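Local coordinates for protein STU0660 (PDB 3ZTH) that probably binds DNA as a large, magnesium-binding Csn2 protein taking part in CRISPR-mediated bacterial immunity, at residues A[3-15]-A[30-42]. Sequence-based numbering, arbitrary orientation.
Sequences FFVQHPYKERIEL and LKYYTWQILSWYF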
ATOM      1  N   PHE A   3       0.287 -36.742 -20.145  1.00 35.52           N
ATOM      2  CA  PHE A   3      -0.417 -35.515 -19.819  1.00 34.11           C
ATOM      3  C   PHE A   3      -1.307 -35.264 -21.026  1.00 34.23           C
ATOM      4  O   PHE A   3      -0.838 -35.298 -22.167  1.00 34.28           O
ATOM      5  CB  PHE A   3       0.525 -34.304 -19.680  1.00 32.69           C
ATOM      6  CG  PHE A   3       1.332 -34.268 -18.401  1.00 31.41           C
ATOM      7  CD1 PHE A   3       1.014 -35.080 -17.318  1.00 29.68           C
ATOM      8  CD2 PHE A   3       2.413 -33.394 -18.285  1.00 28.64           C
ATOM      9  CE1 PHE A   3       1.763 -35.018 -16.137  1.00 28.79           C
ATOM     10  CE2 PHE A   3       3.163 -33.328 -17.114  1.00 28.46           C
ATOM     11  CZ  PHE A   3       2.837 -34.142 -16.034  1.00 28.45           C
ATOM     12  N   PHE A   4      -2.593 -35.046 -20.789  1.00 32.71           N
ATOM     13  CA  PHE A   4      -3.496 -34.731 -21.883  1.00 32.73           C
ATOM     14  C   PHE A   4      -3.895 -33.289 -21.597  1.00 33.68           C
ATOM     15  O   PHE A   4      -4.802 -33.017 -20.816  1.00 35.06           O
ATOM     16  CB  PHE A   4      -4.684 -35.691 -21.885  1.00 31.47           C
ATOM     17  CG  PHE A   4      -4.362 -37.027 -22.493  1.00 31.30           C
ATOM     18  CD1 PHE A   4      -4.257 -37.167 -23.877  1.00 29.90           C
ATOM     19  CD2 PHE A   4      -4.107 -38.137 -21.687  1.00 30.45           C
ATOM     20  CE1 PHE A   4      -3.905 -38.389 -24.450  1.00 31.59           C
ATOM     21  CE2 PHE A   4      -3.751 -39.364 -22.253  1.00 30.85           C
ATOM     22  CZ  PHE A   4      -3.649 -39.491 -23.636  1.00 29.26           C
ATOM     23  N   VAL A   5      -3.163 -32.370 -22.219  1.00 33.67           N
ATOM     24  CA  VAL A   5      -3.359 -30.943 -22.010  1.00 32.23           C
ATOM     25  C   VAL A   5      -4.522 -30.360 -22.771  1.00 32.88           C
ATOM     26  O   VAL A   5      -4.659 -30.553 -23.984  1.00 32.47           O
ATOM     27  CB  VAL A   5      -2.080 -30.156 -22.384  1.00 31.57           C
ATOM     28  CG1 VAL A   5      -2.233 -28.688 -22.001  1.00 28.21           C
ATOM     29  CG2 VAL A   5      -0.878 -30.773 -21.686  1.00 29.68           C
ATOM     30  N   GLN A   6      -5.348 -29.617 -22.050  1.00 32.98           N
ATOM     31  CA  GLN A   6      -6.509 -28.993 -22.639  1.00 34.65           C
ATOM     32  C   GLN A   6      -6.159 -27.936 -23.678  1.00 37.36           C
ATOM     33  O   GLN A   6      -5.290 -27.083 -23.470  1.00 36.34           O
ATOM     34  CB  GLN A   6      -7.364 -28.370 -21.551  1.00 35.27           C
ATOM     35  CG  GLN A   6      -8.802 -28.173 -21.975  1.00 36.65           C
ATOM     36  CD  GLN A   6      -9.687 -27.821 -20.810  1.00 37.81           C
ATOM     37  OE1 GLN A   6      -9.564 -28.401 -19.721  1.00 37.55           O
ATOM     38  NE2 GLN A   6     -10.598 -26.873 -21.025  1.00 37.31           N
ATOM     39  N   HIS A   7      -6.861 -28.005 -24.801  1.00 39.79           N
ATOM     40  CA  HIS A   7      -6.684 -27.079 -25.904  1.00 43.08           C
ATOM     41  C   HIS A   7      -7.997 -26.321 -26.052  1.00 44.36           C
ATOM     42  O   HIS A   7      -9.068 -26.915 -25.998  1.00 44.96           O
ATOM     43  CB  HIS A   7      -6.401 -27.855 -27.185  1.00 45.94           C
ATOM     44  CG  HIS A   7      -6.071 -26.987 -28.357  1.00 51.14           C
ATOM     45  ND1 HIS A   7      -4.791 -26.551 -28.623  1.00 51.72           N
ATOM     46  CD2 HIS A   7      -6.854 -26.470 -29.333  1.00 52.37           C
ATOM     47  CE1 HIS A   7      -4.799 -25.805 -29.714  1.00 53.05           C
ATOM     48  NE2 HIS A   7      -6.039 -25.742 -30.165  1.00 53.72           N
ATOM     49  N   PRO A   8      -7.934 -25.001 -26.263  1.00 46.80           N
ATOM     50  CA  PRO A   8      -9.154 -24.202 -26.412  1.00 48.96           C
ATOM     51  C   PRO A   8     -10.234 -24.706 -27.380  1.00 49.88           C
ATOM     52  O   PRO A   8     -11.417 -24.559 -27.095  1.00 51.77           O
ATOM     53  CB  PRO A   8      -8.622 -22.815 -26.784  1.00 47.33           C
ATOM     54  CG  PRO A   8      -7.309 -23.105 -27.428  1.00 49.59           C
ATOM     55  CD  PRO A   8      -6.744 -24.182 -26.529  1.00 47.98           C
ATOM     56  N   TYR A   9      -9.869 -25.296 -28.512  1.00 50.89           N
ATOM     57  CA  TYR A   9     -10.919 -25.764 -29.413  1.00 54.06           C
ATOM     58  C   TYR A   9     -10.723 -27.112 -30.098  1.00 53.45           C
ATOM     59  O   TYR A   9     -11.567 -27.542 -30.889  1.00 53.75           O
ATOM     60  CB  TYR A   9     -11.243 -24.691 -30.466  1.00 59.54           C
ATOM     61  CG  TYR A   9     -10.158 -23.657 -30.709  1.00 66.30           C
ATOM     62  CD1 TYR A   9      -8.966 -23.992 -31.361  1.00 70.18           C
ATOM     63  CD2 TYR A   9     -10.337 -22.331 -30.301  1.00 69.67           C
ATOM     64  CE1 TYR A   9      -7.973 -23.023 -31.605  1.00 72.21           C
ATOM     65  CE2 TYR A   9      -9.356 -21.357 -30.536  1.00 72.16           C
ATOM     66  CZ  TYR A   9      -8.178 -21.707 -31.188  1.00 73.83           C
ATOM     67  OH  TYR A   9      -7.219 -20.738 -31.423  1.00 75.04           O
ATOM     68  N   LYS A  10      -9.625 -27.791 -29.790  1.00 51.63           N
ATOM     69  CA  LYS A  10      -9.359 -29.089 -30.386  1.00 48.96           C
ATOM     70  C   LYS A  10      -9.145 -30.154 -29.319  1.00 45.74           C
ATOM     71  O   LYS A  10      -9.274 -29.892 -28.121  1.00 45.21           O
ATOM     72  CB  LYS A  10      -8.122 -29.009 -31.277  1.00 52.88           C
ATOM     73  CG  LYS A  10      -8.250 -28.052 -32.446  1.00 57.12           C
ATOM     74  CD  LYS A  10      -7.028 -28.156 -33.335  1.00 62.43           C
ATOM     75  CE  LYS A  10      -7.206 -27.403 -34.642  1.00 65.53           C
ATOM     76  NZ  LYS A  10      -6.039 -27.649 -35.544  1.00 67.84           N
ATOM     77  N   GLU A  11      -8.818 -31.358 -29.759  1.00 42.37           N
ATOM     78  CA  GLU A  11      -8.564 -32.452 -28.836  1.00 42.23           C
ATOM     79  C   GLU A  11      -7.410 -32.065 -27.930  1.00 38.61           C
ATOM     80  O   GLU A  11      -6.686 -31.115 -28.203  1.00 37.21           O
ATOM     81  CB  GLU A  11      -8.203 -33.723 -29.608  1.00 46.59           C
ATOM     82  CG  GLU A  11      -7.110 -33.506 -30.645  1.00 51.71           C
ATOM     83  CD  GLU A  11      -6.729 -34.777 -31.371  1.00 56.29           C
ATOM     84  OE1 GLU A  11      -7.216 -35.865 -30.989  1.00 58.56           O
ATOM     85  OE2 GLU A  11      -5.935 -34.687 -32.329  1.00 59.66           O
ATOM     86  N   ARG A  12      -7.231 -32.807 -26.851  1.00 35.40           N
ATOM     87  CA  ARG A  12      -6.158 -32.506 -25.927  1.00 33.90           C
ATOM     88  C   ARG A  12      -4.807 -32.810 -26.549  1.00 33.63           C
ATOM     89  O   ARG A  12      -4.683 -33.692 -27.403  1.00 32.13           O
ATOM     90  CB  ARG A  12      -6.350 -33.296 -24.627  1.00 32.11           C
ATOM     91  CG  ARG A  12      -7.417 -32.685 -23.734  1.00 29.99           C
ATOM     92  CD  ARG A  12      -7.915 -33.629 -22.658  1.00 30.16           C
ATOM     93  NE  ARG A  12      -8.918 -32.977 -21.817  1.00 30.32           N
ATOM     94  CZ  ARG A  12      -8.630 -32.122 -20.840  1.00 31.99           C
ATOM     95  NH1 ARG A  12      -7.363 -31.826 -20.574  1.00 28.56           N
ATOM     96  NH2 ARG A  12      -9.604 -31.550 -20.139  1.00 31.13           N
ATOM     97  N   ILE A  13      -3.800 -32.042 -26.143  1.00 32.07           N
ATOM     98  CA  ILE A  13      -2.446 -32.246 -26.632  1.00 31.09           C
ATOM     99  C   ILE A  13      -1.892 -33.388 -25.795  1.00 32.34           C
ATOM    100  O   ILE A  13      -1.831 -33.285 -24.567  1.00 31.01           O
ATOM    101  CB  ILE A  13      -1.577 -30.987 -26.422  1.00 29.58           C
ATOM    102  CG1 ILE A  13      -2.179 -29.814 -27.192  1.00 28.35           C
ATOM    103  CG2 ILE A  13      -0.163 -31.236 -26.905  1.00 27.61           C
ATOM    104  CD1 ILE A  13      -2.407 -28.589 -26.344  1.00 29.55           C
ATOM    105  N   GLU A  14      -1.519 -34.481 -26.460  1.00 34.02           N
ATOM    106  CA  GLU A  14      -0.970 -35.653 -25.779  1.00 34.62           C
ATOM    107  C   GLU A  14       0.535 -35.530 -25.589  1.00 32.94           C
ATOM    108  O   GLU A  14       1.264 -35.197 -26.514  1.00 32.66           O
ATOM    109  CB  GLU A  14      -1.272 -36.932 -26.570  1.00 36.60           C
ATOM    110  CG  GLU A  14      -0.968 -38.216 -25.807  1.00 40.90           C
ATOM    111  CD  GLU A  14      -1.395 -39.456 -26.561  1.00 45.24           C
ATOM    112  OE1 GLU A  14      -2.416 -39.376 -27.277  1.00 48.68           O
ATOM    113  OE2 GLU A  14      -0.724 -40.509 -26.434  1.00 46.54           O
ATOM    114  N   LEU A  15       0.988 -35.810 -24.377  1.00 31.95           N
ATOM    115  CA  LEU A  15       2.397 -35.732 -24.035  1.00 31.02           C
ATOM    116  C   LEU A  15       2.831 -36.986 -23.269  1.00 30.49           C
ATOM    117  O   LEU A  15       2.276 -37.316 -22.218  1.00 31.36           O
ATOM    118  CB  LEU A  15       2.632 -34.502 -23.164  1.00 30.73           C
ATOM    119  CG  LEU A  15       3.242 -33.201 -23.696  1.00 32.64           C
ATOM    120  CD1 LEU A  15       2.928 -32.970 -25.158  1.00 31.70           C
ATOM    121  CD2 LEU A  15       2.711 -32.064 -22.828  1.00 31.89           C
ATOM    122  N   LEU A  30       2.116 -24.031 -31.045  1.00 27.37           N
ATOM    123  CA  LEU A  30       1.534 -25.067 -30.215  1.00 27.91           C
ATOM    124  C   LEU A  30       2.475 -25.392 -29.055  1.00 26.44           C
ATOM    125  O   LEU A  30       2.024 -25.575 -27.926  1.00 25.62           O
ATOM    126  CB  LEU A  30       1.242 -26.321 -31.051  1.00 27.51           C
ATOM    127  CG  LEU A  30       0.708 -27.527 -30.271  1.00 28.72           C
ATOM    128  CD1 LEU A  30      -0.664 -27.226 -29.699  1.00 26.95           C
ATOM    129  CD2 LEU A  30       0.650 -28.731 -31.193  1.00 28.59           C
ATOM    130  N   LYS A  31       3.776 -25.461 -29.333  1.00 24.86           N
ATOM    131  CA  LYS A  31       4.757 -25.748 -28.285  1.00 24.41           C
ATOM    132  C   LYS A  31       4.646 -24.671 -27.225  1.00 24.89           C
ATOM    133  O   LYS A  31       4.630 -24.954 -26.026  1.00 25.77           O
ATOM    134  CB  LYS A  31       6.196 -25.770 -28.841  1.00 19.75           C
ATOM    135  CG  LYS A  31       6.481 -26.961 -29.763  1.00 17.51           C
ATOM    136  CD  LYS A  31       7.972 -27.183 -30.044  1.00 16.43           C
ATOM    137  CE  LYS A  31       8.548 -26.125 -30.958  1.00 16.59           C
ATOM    138  NZ  LYS A  31       9.954 -26.445 -31.304  1.00 15.90           N
ATOM    139  N   TYR A  32       4.536 -23.431 -27.680  1.00 24.97           N
ATOM    140  CA  TYR A  32       4.445 -22.315 -26.760  1.00 25.96           C
ATOM    141  C   TYR A  32       3.190 -22.381 -25.912  1.00 25.74           C
ATOM    142  O   TYR A  32       3.233 -22.132 -24.709  1.00 28.18           O
ATOM    143  CB  TYR A  32       4.494 -20.987 -27.518  1.00 24.87           C
ATOM    144  CG  TYR A  32       4.682 -19.806 -26.595  1.00 27.90           C
ATOM    145  CD1 TYR A  32       5.958 -19.398 -26.217  1.00 28.68           C
ATOM    146  CD2 TYR A  32       3.590 -19.117 -26.075  1.00 28.70           C
ATOM    147  CE1 TYR A  32       6.147 -18.335 -25.347  1.00 30.40           C
ATOM    148  CE2 TYR A  32       3.763 -18.049 -25.200  1.00 31.61           C
ATOM    149  CZ  TYR A  32       5.051 -17.663 -24.840  1.00 32.67           C
ATOM    150  OH  TYR A  32       5.248 -16.596 -23.986  1.00 34.52           O
ATOM    151  N   TYR A  33       2.073 -22.707 -26.550  1.00 24.90           N
ATOM    152  CA  TYR A  33       0.805 -22.817 -25.856  1.00 22.71           C
ATOM    153  C   TYR A  33       0.898 -23.913 -24.800  1.00 21.63           C
ATOM    154  O   TYR A  33       0.431 -23.747 -23.680  1.00 21.97           O
ATOM    155  CB  TYR A  33      -0.313 -23.159 -26.839  1.00 21.26           C
ATOM    156  CG  TYR A  33      -1.592 -23.518 -26.136  1.00 21.53           C
ATOM    157  CD1 TYR A  33      -2.431 -22.529 -25.633  1.00 23.70           C
ATOM    158  CD2 TYR A  33      -1.936 -24.852 -25.913  1.00 22.26           C
ATOM    159  CE1 TYR A  33      -3.592 -22.857 -24.913  1.00 25.14           C
ATOM    160  CE2 TYR A  33      -3.089 -25.193 -25.197  1.00 24.22           C
ATOM    161  CZ  TYR A  33      -3.911 -24.187 -24.701  1.00 24.56           C
ATOM    162  OH  TYR A  33      -5.050 -24.511 -24.004  1.00 27.18           O
ATOM    163  N   THR A  34       1.497 -25.037 -25.173  1.00 21.60           N
ATOM    164  CA  THR A  34       1.645 -26.157 -24.267  1.00 25.08           C
ATOM    165  C   THR A  34       2.478 -25.716 -23.066  1.00 28.20           C
ATOM    166  O   THR A  34       2.150 -26.046 -21.918  1.00 27.93           O
ATOM    167  CB  THR A  34       2.307 -27.339 -24.977  1.00 25.89           C
ATOM    168  OG1 THR A  34       1.555 -27.657 -26.155  1.00 26.83           O
ATOM    169  CG2 THR A  34       2.334 -28.558 -24.074  1.00 26.93           C
ATOM    170  N   TRP A  35       3.537 -24.948 -23.329  1.00 27.94           N
ATOM    171  CA  TRP A  35       4.383 -24.436 -22.247  1.00 28.71           C
ATOM    172  C   TRP A  35       3.600 -23.480 -21.335  1.00 29.00           C
ATOM    173  O   TRP A  35       3.718 -23.537 -20.112  1.00 30.40           O
ATOM    174  CB  TRP A  35       5.606 -23.682 -22.798  1.00 25.83           C
ATOM    175  CG  TRP A  35       6.344 -22.967 -21.707  1.00 28.70           C
ATOM    176  CD1 TRP A  35       7.136 -23.535 -20.752  1.00 29.65           C
ATOM    177  CD2 TRP A  35       6.227 -21.580 -21.351  1.00 28.81           C
ATOM    178  NE1 TRP A  35       7.508 -22.599 -19.819  1.00 27.41           N
ATOM    179  CE2 TRP A  35       6.966 -21.391 -20.158  1.00 27.88           C
ATOM    180  CE3 TRP A  35       5.563 -20.483 -21.918  1.00 29.38           C
ATOM    181  CZ2 TRP A  35       7.062 -20.147 -19.519  1.00 29.15           C
ATOM    182  CZ3 TRP A  35       5.656 -19.241 -21.284  1.00 30.82           C
ATOM    183  CH2 TRP A  35       6.402 -19.085 -20.093  1.00 31.62           C
ATOM    184  N   GLN A  36       2.810 -22.598 -21.935  1.00 29.36           N
ATOM    185  CA  GLN A  36       2.037 -21.620 -21.171  1.00 30.84           C
ATOM    186  C   GLN A  36       1.052 -22.284 -20.214  1.00 29.51           C
ATOM    187  O   GLN A  36       0.893 -21.856 -19.076  1.00 28.72           O
ATOM    188  CB  GLN A  36       1.289 -20.685 -22.131  1.00 32.95           C
ATOM    189  CG  GLN A  36       0.580 -19.502 -21.469  1.00 35.23           C
ATOM    190  CD  GLN A  36       1.544 -18.522 -20.811  1.00 38.18           C
ATOM    191  OE1 GLN A  36       1.850 -18.642 -19.618  1.00 39.63           O
ATOM    192  NE2 GLN A  36       2.042 -17.557 -21.592  1.00 34.43           N
ATOM    193  N   ILE A  37       0.382 -23.324 -20.689  1.00 29.41           N
ATOM    194  CA  ILE A  37      -0.578 -24.044 -19.866  1.00 30.22           C
ATOM    195  C   ILE A  37       0.155 -24.776 -18.747  1.00 31.15           C
ATOM    196  O   ILE A  37      -0.236 -24.705 -17.583  1.00 33.38           O
ATOM    197  CB  ILE A  37      -1.344 -25.093 -20.690  1.00 30.83           C
ATOM    198  CG1 ILE A  37      -2.234 -24.414 -21.730  1.00 31.82           C
ATOM    199  CG2 ILE A  37      -2.165 -25.956 -19.763  1.00 29.89           C
ATOM    200  CD1 ILE A  37      -3.430 -23.667 -21.124  1.00 33.77           C
ATOM    201  N   LEU A  38       1.212 -25.496 -19.110  1.00 30.29           N
ATOM    202  CA  LEU A  38       1.994 -26.241 -18.137  1.00 31.34           C
ATOM    203  C   LEU A  38       2.453 -25.377 -16.964  1.00 31.40           C
ATOM    204  O   LEU A  38       2.255 -25.722 -15.797  1.00 29.06           O
ATOM    205  CB  LEU A  38       3.210 -26.863 -18.819  1.00 31.60           C
ATOM    206  CG  LEU A  38       2.962 -28.179 -19.546  1.00 31.39           C
ATOM    207  CD1 LEU A  38       4.162 -28.540 -20.391  1.00 29.76           C
ATOM    208  CD2 LEU A  38       2.689 -29.258 -18.523  1.00 31.19           C
ATOM    209  N   SER A  39       3.058 -24.242 -17.278  1.00 32.74           N
ATOM    210  CA  SER A  39       3.550 -23.367 -16.231  1.00 33.90           C
ATOM    211  C   SER A  39       2.421 -22.765 -15.400  1.00 34.10           C
ATOM    212  O   SER A  39       2.564 -22.593 -14.193  1.00 34.07           O
ATOM    213  CB  SER A  39       4.414 -22.260 -16.840  1.00 31.99           C
ATOM    214  OG  SER A  39       3.643 -21.410 -17.658  1.00 34.14           O
ATOM    215  N   TRP A  40       1.302 -22.439 -16.040  1.00 33.02           N
ATOM    216  CA  TRP A  40       0.178 -21.859 -15.312  1.00 33.60           C
ATOM    217  C   TRP A  40      -0.457 -22.903 -14.415  1.00 33.75           C
ATOM    218  O   TRP A  40      -0.723 -22.652 -13.246  1.00 34.66           O
ATOM    219  CB  TRP A  40      -0.865 -21.319 -16.289  1.00 34.82           C
ATOM    220  CG  TRP A  40      -0.599 -19.913 -16.748  1.00 36.83           C
ATOM    221  CD1 TRP A  40       0.558 -19.195 -16.589  1.00 36.20           C
ATOM    222  CD2 TRP A  40      -1.513 -19.051 -17.444  1.00 36.32           C
ATOM    223  NE1 TRP A  40       0.419 -17.943 -17.142  1.00 36.34           N
ATOM    224  CE2 TRP A  40      -0.841 -17.826 -17.672  1.00 37.40           C
ATOM    225  CE3 TRP A  40      -2.833 -19.195 -17.895  1.00 34.93           C
ATOM    226  CZ2 TRP A  40      -1.450 -16.748 -18.332  1.00 35.84           C
ATOM    227  CZ3 TRP A  40      -3.439 -18.123 -18.551  1.00 34.90           C
ATOM    228  CH2 TRP A  40      -2.744 -16.915 -18.761  1.00 35.32           C
ATOM    229  N   TYR A  41      -0.689 -24.080 -14.979  1.00 33.69           N
ATOM    230  CA  TYR A  41      -1.301 -25.180 -14.258  1.00 34.22           C
ATOM    231  C   TYR A  41      -0.498 -25.579 -13.026  1.00 36.27           C
ATOM    232  O   TYR A  41      -1.024 -25.610 -11.910  1.00 37.23           O
ATOM    233  CB  TYR A  41      -1.418 -26.388 -15.180  1.00 32.70           C
ATOM    234  CG  TYR A  41      -2.405 -27.435 -14.718  1.00 33.00           C
ATOM    235  CD1 TYR A  41      -3.782 -27.207 -14.803  1.00 32.58           C
ATOM    236  CD2 TYR A  41      -1.968 -28.677 -14.249  1.00 33.34           C
ATOM    237  CE1 TYR A  41      -4.697 -28.183 -14.444  1.00 32.73           C
ATOM    238  CE2 TYR A  41      -2.876 -29.667 -13.887  1.00 33.79           C
ATOM    239  CZ  TYR A  41      -4.242 -29.413 -13.992  1.00 35.43           C
ATOM    240  OH  TYR A  41      -5.154 -30.398 -13.678  1.00 38.19           O
ATOM    241  N   PHE A  42       0.775 -25.895 -13.232  1.00 35.54           N
ATOM    242  CA  PHE A  42       1.633 -26.328 -12.136  1.00 36.80           C
ATOM    243  C   PHE A  42       2.335 -25.199 -11.401  1.00 37.70           C
ATOM    244  O   PHE A  42       2.875 -25.409 -10.320  1.00 39.06           O
ATOM    245  CB  PHE A  42       2.681 -27.320 -12.653  1.00 35.62           C
ATOM    246  CG  PHE A  42       2.096 -28.612 -13.167  1.00 35.48           C
ATOM    247  CD1 PHE A  42       1.315 -29.418 -12.341  1.00 33.64           C
ATOM    248  CD2 PHE A  42       2.330 -29.026 -14.476  1.00 34.21           C
ATOM    249  CE1 PHE A  42       0.779 -30.613 -12.808  1.00 31.81           C
ATOM    250  CE2 PHE A  42       1.799 -30.220 -14.953  1.00 32.95           C
ATOM    251  CZ  PHE A  42       1.021 -31.016 -14.115  1.00 32.46           C
TER
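The hydroxyl of Y33 donates to the backbone carbonyl of Q6, with OH and O 2.6 Å apart, and this single bond ties the helix to the loop of a β-hairpin. The donor approaches tilted 27° from the carbonyl plane, while Q6 O itself lies at the edge of the phenol ring. With CG anti to the backbone N (chi1 170°), Y33 reaches out from the helix among Q6, H7, P8 and I13, with I37 CG1 over one face of its ring. P8 comes from the opposite direction and lies obliquely to the ring, its CD 3.4 Å from Y33 CZ. H7 turns an edge toward the phenol face in a T-shaped pair, its ND1 buried without a polar partner. I13 CD1 lies at the edge of the phenol ring, 3.6 Å from Y33 CE2. The rest of the contact is apolar. V5 and I37 lie alongside each other, pointing opposite ways, with V5 CG1 3.5 Å from I37 CG2. L15 CD2 rests against T34 CG2, and at the far end the rings of F3 and F42 approach obliquely. Helix 28-43, at 107° to segment 3-5, thus lies between the small antiparallel sheet of strands 2-5, 13-16 and 62-63 and the mixed sheet, whose strand 20-24 precedes it, consistent with a P-loop NTPase-like core; W174 of the second subunit packs on Y33 and I37.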